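Local coordinates for MutT/nudix family protein (Enterococcus faecalis, PDB 2FML), which is of unknown function but, with a Nudix domain joined to an NrtR-like winged-helix domain, may be a Nudix-related regulator that binds DNA, at residues L160-A174 with G178-I191. Residues are numbered along the deposited sequence; the frame is centred on the assembly and turned at random.
Sequences LSHEDVEITLDLKTA and GKDTLAFDHSEIII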
loop_
_atom_site.group_PDB
_atom_site.type_symbol
_atom_site.label_atom_id
_atom_site.label_comp_id
_atom_site.label_asym_id
_atom_site.label_seq_id
_atom_site.Cartn_x
_atom_site.Cartn_y
_atom_site.Cartn_z
ATOM N N LEU A 160 18.722 -15.664 1.720
ATOM C CA LEU A 160 18.078 -16.163 2.897
ATOM C C LEU A 160 18.563 -17.577 3.100
ATOM O O LEU A 160 18.390 -18.441 2.224
ATOM C CB LEU A 160 16.565 -16.206 2.677
ATOM C CG LEU A 160 15.789 -15.218 1.783
ATOM C CD1 LEU A 160 14.288 -15.448 2.006
ATOM C CD2 LEU A 160 16.121 -13.770 2.040
ATOM N N SER A 161 19.162 -17.824 4.252
ATOM C CA SER A 161 19.708 -19.125 4.522
ATOM C C SER A 161 19.360 -19.683 5.881
ATOM O O SER A 161 19.250 -18.950 6.844
ATOM C CB SER A 161 21.219 -19.204 4.215
ATOM O OG SER A 161 22.001 -18.193 4.816
ATOM N N HIS A 162 19.136 -20.990 5.924
ATOM C CA HIS A 162 19.008 -21.744 7.145
ATOM C C HIS A 162 19.526 -23.163 6.803
ATOM O O HIS A 162 19.094 -23.742 5.801
ATOM C CB HIS A 162 17.554 -21.824 7.636
ATOM C CG HIS A 162 17.413 -22.563 8.937
ATOM N ND1 HIS A 162 16.969 -23.876 9.013
ATOM C CD2 HIS A 162 17.710 -22.192 10.207
ATOM C CE1 HIS A 162 16.995 -24.273 10.279
ATOM N NE2 HIS A 162 17.439 -23.273 11.022
ATOM N N GLU A 163 20.433 -23.704 7.630
ATOM C CA GLU A 163 21.015 -25.047 7.400
ATOM C C GLU A 163 21.385 -25.165 5.900
ATOM O O GLU A 163 22.156 -24.330 5.408
ATOM C CB GLU A 163 20.093 -26.183 7.907
ATOM C CG GLU A 163 20.140 -26.404 9.460
ATOM C CD GLU A 163 18.927 -27.221 9.986
ATOM O OE1 GLU A 163 18.365 -27.990 9.171
ATOM O OE2 GLU A 163 18.521 -27.096 11.178
ATOM N N ASP A 164 20.819 -26.156 5.193
ATOM C CA ASP A 164 21.139 -26.377 3.771
ATOM C C ASP A 164 20.219 -25.697 2.771
ATOM O O ASP A 164 20.350 -25.896 1.562
ATOM C CB ASP A 164 21.246 -27.862 3.467
ATOM C CG ASP A 164 22.673 -28.371 3.616
ATOM O OD1 ASP A 164 23.447 -28.336 2.609
ATOM O OD2 ASP A 164 23.028 -28.806 4.748
ATOM N N VAL A 165 19.303 -24.874 3.292
ATOM C CA VAL A 165 18.380 -24.111 2.489
ATOM C C VAL A 165 19.020 -22.798 2.072
ATOM O O VAL A 165 19.640 -22.120 2.894
ATOM C CB VAL A 165 17.046 -23.849 3.258
ATOM C CG1 VAL A 165 16.012 -23.130 2.334
ATOM C CG2 VAL A 165 16.523 -25.174 3.818
ATOM N N GLU A 166 18.873 -22.471 0.791
ATOM C CA GLU A 166 19.526 -21.333 0.156
ATOM C C GLU A 166 18.601 -20.750 -0.895
ATOM O O GLU A 166 18.277 -21.390 -1.886
ATOM C CB GLU A 166 20.862 -21.728 -0.487
ATOM C CG GLU A 166 21.599 -20.573 -1.204
ATOM C CD GLU A 166 22.324 -21.020 -2.522
ATOM O OE1 GLU A 166 21.678 -21.325 -3.566
ATOM O OE2 GLU A 166 23.576 -21.063 -2.507
ATOM N N ILE A 167 18.165 -19.532 -0.634
ATOM C CA ILE A 167 17.291 -18.763 -1.488
ATOM C C ILE A 167 17.967 -17.446 -1.748
ATOM O O ILE A 167 18.279 -16.712 -0.807
ATOM C CB ILE A 167 15.928 -18.467 -0.804
ATOM C CG1 ILE A 167 15.226 -19.804 -0.436
ATOM C CG2 ILE A 167 15.136 -17.384 -1.632
ATOM C CD1 ILE A 167 14.210 -19.681 0.608
ATOM N N THR A 168 18.184 -17.167 -3.032
ATOM C CA THR A 168 18.927 -16.005 -3.510
ATOM C C THR A 168 18.035 -15.308 -4.496
ATOM O O THR A 168 17.525 -15.931 -5.406
ATOM C CB THR A 168 20.264 -16.418 -4.132
ATOM O OG1 THR A 168 21.056 -16.956 -3.084
ATOM C CG2 THR A 168 21.040 -15.179 -4.690
ATOM N N LEU A 169 17.797 -14.019 -4.231
ATOM C CA LEU A 169 16.884 -13.173 -4.968
ATOM C C LEU A 169 17.586 -11.944 -5.523
ATOM O O LEU A 169 18.345 -11.268 -4.822
ATOM C CB LEU A 169 15.738 -12.680 -4.050
ATOM C CG LEU A 169 14.939 -13.731 -3.267
ATOM C CD1 LEU A 169 13.930 -13.102 -2.266
ATOM C CD2 LEU A 169 14.366 -14.803 -4.252
ATOM N N ASP A 170 17.215 -11.612 -6.755
ATOM C CA ASP A 170 17.648 -10.400 -7.442
ATOM C C ASP A 170 16.797 -9.211 -6.990
ATOM O O ASP A 170 15.583 -9.230 -7.194
ATOM C CB ASP A 170 17.514 -10.558 -8.969
ATOM C CG ASP A 170 18.157 -9.387 -9.730
ATOM O OD1 ASP A 170 17.740 -8.211 -9.595
ATOM O OD2 ASP A 170 19.119 -9.647 -10.463
ATOM N N LEU A 171 17.429 -8.217 -6.369
ATOM C CA LEU A 171 16.749 -7.024 -5.891
ATOM C C LEU A 171 16.050 -6.179 -6.937
ATOM O O LEU A 171 15.154 -5.412 -6.569
ATOM C CB LEU A 171 17.646 -6.116 -5.041
ATOM C CG LEU A 171 17.950 -6.630 -3.627
ATOM C CD1 LEU A 171 19.065 -5.799 -2.982
ATOM C CD2 LEU A 171 16.657 -6.771 -2.724
ATOM N N LYS A 172 16.420 -6.310 -8.208
ATOM C CA LYS A 172 15.774 -5.501 -9.261
ATOM C C LYS A 172 14.679 -6.257 -10.030
ATOM O O LYS A 172 13.724 -5.633 -10.481
ATOM C CB LYS A 172 16.788 -4.845 -10.234
ATOM C CG LYS A 172 17.999 -4.133 -9.582
ATOM C CD LYS A 172 17.537 -2.921 -8.698
ATOM C CE LYS A 172 18.150 -2.909 -7.243
ATOM N NZ LYS A 172 17.212 -2.168 -6.301
ATOM N N THR A 173 14.767 -7.579 -10.155
ATOM C CA THR A 173 13.768 -8.344 -10.953
ATOM C C THR A 173 13.013 -9.398 -10.180
ATOM O O THR A 173 12.113 -10.054 -10.755
ATOM C CB THR A 173 14.436 -9.128 -12.054
ATOM O OG1 THR A 173 15.287 -10.080 -11.419
ATOM C CG2 THR A 173 15.287 -8.212 -13.000
ATOM N N ALA A 174 13.393 -9.595 -8.899
ATOM C CA ALA A 174 12.864 -10.674 -8.043
ATOM C C ALA A 174 13.161 -12.057 -8.585
ATOM O O ALA A 174 12.652 -13.020 -8.045
ATOM C CB ALA A 174 11.332 -10.509 -7.787
ATOM N N GLY A 178 18.861 -19.165 -6.386
ATOM C CA GLY A 178 19.368 -20.133 -5.434
ATOM C C GLY A 178 18.820 -21.544 -5.611
ATOM O O GLY A 178 17.900 -21.782 -6.436
ATOM N N LYS A 179 19.395 -22.466 -4.826
ATOM C CA LYS A 179 18.947 -23.851 -4.685
ATOM C C LYS A 179 17.401 -23.941 -4.514
ATOM O O LYS A 179 16.671 -24.623 -5.276
ATOM C CB LYS A 179 19.606 -24.420 -3.438
ATOM C CG LYS A 179 20.786 -25.307 -3.670
ATOM C CD LYS A 179 21.096 -26.116 -2.388
ATOM C CE LYS A 179 22.031 -25.365 -1.393
ATOM N NZ LYS A 179 23.208 -24.673 -2.050
ATOM N N ASP A 180 16.927 -23.234 -3.502
ATOM C CA ASP A 180 15.535 -23.260 -3.115
ATOM C C ASP A 180 14.748 -22.059 -3.656
ATOM O O ASP A 180 15.282 -20.984 -3.794
ATOM C CB ASP A 180 15.484 -23.396 -1.598
ATOM C CG ASP A 180 16.061 -24.734 -1.136
ATOM O OD1 ASP A 180 15.339 -25.769 -1.179
ATOM O OD2 ASP A 180 17.263 -24.770 -0.777
ATOM N N THR A 181 13.473 -22.283 -3.940
ATOM C CA THR A 181 12.575 -21.330 -4.521
ATOM C C THR A 181 11.403 -21.089 -3.540
ATOM O O THR A 181 10.767 -22.031 -3.065
ATOM C CB THR A 181 12.049 -21.830 -5.943
ATOM O OG1 THR A 181 13.156 -22.084 -6.851
ATOM C CG2 THR A 181 11.195 -20.781 -6.603
ATOM N N LEU A 182 11.114 -19.832 -3.236
ATOM C CA LEU A 182 9.978 -19.500 -2.397
ATOM C C LEU A 182 8.671 -19.859 -3.087
ATOM O O LEU A 182 8.541 -19.692 -4.349
ATOM C CB LEU A 182 9.993 -18.016 -2.053
ATOM C CG LEU A 182 11.109 -17.593 -1.094
ATOM C CD1 LEU A 182 11.352 -16.090 -1.144
ATOM C CD2 LEU A 182 10.750 -18.033 0.308
ATOM N N ALA A 183 7.734 -20.357 -2.275
ATOM C CA ALA A 183 6.345 -20.518 -2.670
ATOM C C ALA A 183 5.696 -19.251 -3.272
ATOM O O ALA A 183 6.031 -18.115 -2.929
ATOM C CB ALA A 183 5.507 -21.020 -1.448
ATOM N N PHE A 184 4.709 -19.467 -4.130
ATOM C CA PHE A 184 3.882 -18.394 -4.649
ATOM C C PHE A 184 4.757 -17.331 -5.315
ATOM O O PHE A 184 5.703 -17.702 -6.032
ATOM C CB PHE A 184 2.968 -17.798 -3.569
ATOM C CG PHE A 184 2.074 -18.826 -2.875
ATOM C CD1 PHE A 184 0.950 -19.317 -3.508
ATOM C CD2 PHE A 184 2.359 -19.261 -1.573
ATOM C CE1 PHE A 184 0.113 -20.258 -2.860
ATOM C CE2 PHE A 184 1.571 -20.152 -0.924
ATOM C CZ PHE A 184 0.396 -20.673 -1.575
ATOM N N ASP A 185 4.452 -16.054 -5.041
ATOM C CA ASP A 185 5.209 -14.893 -5.491
ATOM C C ASP A 185 5.910 -14.270 -4.275
ATOM O O ASP A 185 6.239 -13.109 -4.275
ATOM C CB ASP A 185 4.262 -13.861 -6.151
ATOM C CG ASP A 185 3.160 -13.359 -5.195
ATOM O OD1 ASP A 185 2.958 -13.967 -4.121
ATOM O OD2 ASP A 185 2.483 -12.348 -5.508
ATOM N N HIS A 186 6.204 -15.081 -3.266
ATOM C CA HIS A 186 6.866 -14.570 -2.030
ATOM C C HIS A 186 8.265 -14.001 -2.218
ATOM O O HIS A 186 8.696 -13.167 -1.447
ATOM C CB HIS A 186 6.853 -15.618 -0.923
ATOM C CG HIS A 186 5.482 -15.905 -0.434
ATOM N ND1 HIS A 186 5.234 -16.685 0.676
ATOM C CD2 HIS A 186 4.276 -15.489 -0.898
ATOM C CE1 HIS A 186 3.930 -16.738 0.874
ATOM N NE2 HIS A 186 3.333 -16.023 -0.069
ATOM N N SER A 187 8.954 -14.421 -3.272
ATOM C CA SER A 187 10.233 -13.776 -3.601
ATOM C C SER A 187 10.045 -12.282 -3.958
ATOM O O SER A 187 10.859 -11.412 -3.526
ATOM C CB SER A 187 10.867 -14.514 -4.791
ATOM O OG SER A 187 10.281 -13.908 -5.892
ATOM N N GLU A 188 8.962 -11.978 -4.701
ATOM C CA GLU A 188 8.612 -10.591 -4.989
ATOM C C GLU A 188 8.241 -9.790 -3.777
ATOM O O GLU A 188 8.400 -8.605 -3.771
ATOM C CB GLU A 188 7.421 -10.446 -5.974
ATOM C CG GLU A 188 7.714 -10.795 -7.401
ATOM C CD GLU A 188 6.429 -11.066 -8.124
ATOM O OE1 GLU A 188 5.601 -10.136 -8.091
ATOM O OE2 GLU A 188 6.221 -12.207 -8.660
ATOM N N ILE A 189 7.556 -10.435 -2.855
ATOM C CA ILE A 189 7.164 -9.820 -1.626
ATOM C C ILE A 189 8.396 -9.531 -0.707
ATOM O O ILE A 189 8.473 -8.462 -0.105
ATOM C CB ILE A 189 6.096 -10.668 -0.846
ATOM C CG1 ILE A 189 4.921 -11.203 -1.734
ATOM C CG2 ILE A 189 5.684 -9.907 0.401
ATOM C CD1 ILE A 189 3.756 -11.851 -0.884
ATOM N N ILE A 190 9.336 -10.457 -0.598
ATOM C CA ILE A 190 10.534 -10.200 0.212
ATOM C C ILE A 190 11.420 -9.071 -0.344
ATOM O O ILE A 190 11.892 -8.168 0.391
ATOM C CB ILE A 190 11.322 -11.498 0.465
ATOM C CG1 ILE A 190 10.488 -12.316 1.432
ATOM C CG2 ILE A 190 12.772 -11.194 1.123
ATOM C CD1 ILE A 190 10.851 -13.721 1.608
ATOM N N ILE A 191 11.623 -9.101 -1.651
ATOM C CA ILE A 191 12.308 -8.024 -2.370
ATOM C C ILE A 191 11.578 -6.685 -2.168
ATOM O O ILE A 191 12.211 -5.661 -1.893
ATOM C CB ILE A 191 12.427 -8.412 -3.875
ATOM C CG1 ILE A 191 13.353 -9.622 -4.024
ATOM C CG2 ILE A 191 12.812 -7.259 -4.785
ATOM C CD1 ILE A 191 14.723 -9.385 -3.702
#
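Glu166 is tied to the chain at Lys179 and Asp180 by three hydrogen bonds, two through its backbone and one through its carboxylate. Asp180 N donates to Glu166 O at 2.8 Å, and Asp180 OD2 takes Glu166 N in return at 3.2 Å on its anti side, 26° out of the carboxylate plane. With CG anti to the backbone N (chi1 179°), the Glu166 chain bends over Gly178 so that OE1 accepts from Lys179 N at 2.8 Å, nearly along its C-O axis. Lys179 folds back across Glu166 at about a right angle, but its salt bridge, NZ to OE2, is long at 3.7 Å. Asp180 also lies across Val165 and Ile167, its CB packing on Ile167 CG1.

Further along strand 165-170 the contact turns apolar. Leu182 crosses Ile167 with CD2 against CD1, and Leu160, on the neighbouring strand 157-162, meets Ile190 tip to tip. Ile191 CD1 is wedged tightly between Leu169 CB (3.5 Å) and Leu171 CD2 (3.4 Å), while Leu169 CD2 rests on Ser187 CB. At the turn after the strand, Ala174 CB sits on Glu188 CG (3.6 Å).

Strand 165-170 is thus joined to the start of helix 186-200, whose first turns, 186-191, cross it at -66°. Polar bonds fix the outgoing chain beside the partly exposed strand edge, whereas cohesion at the helix is mainly hydrophobic, with Ile158 adding to the same apolar layer.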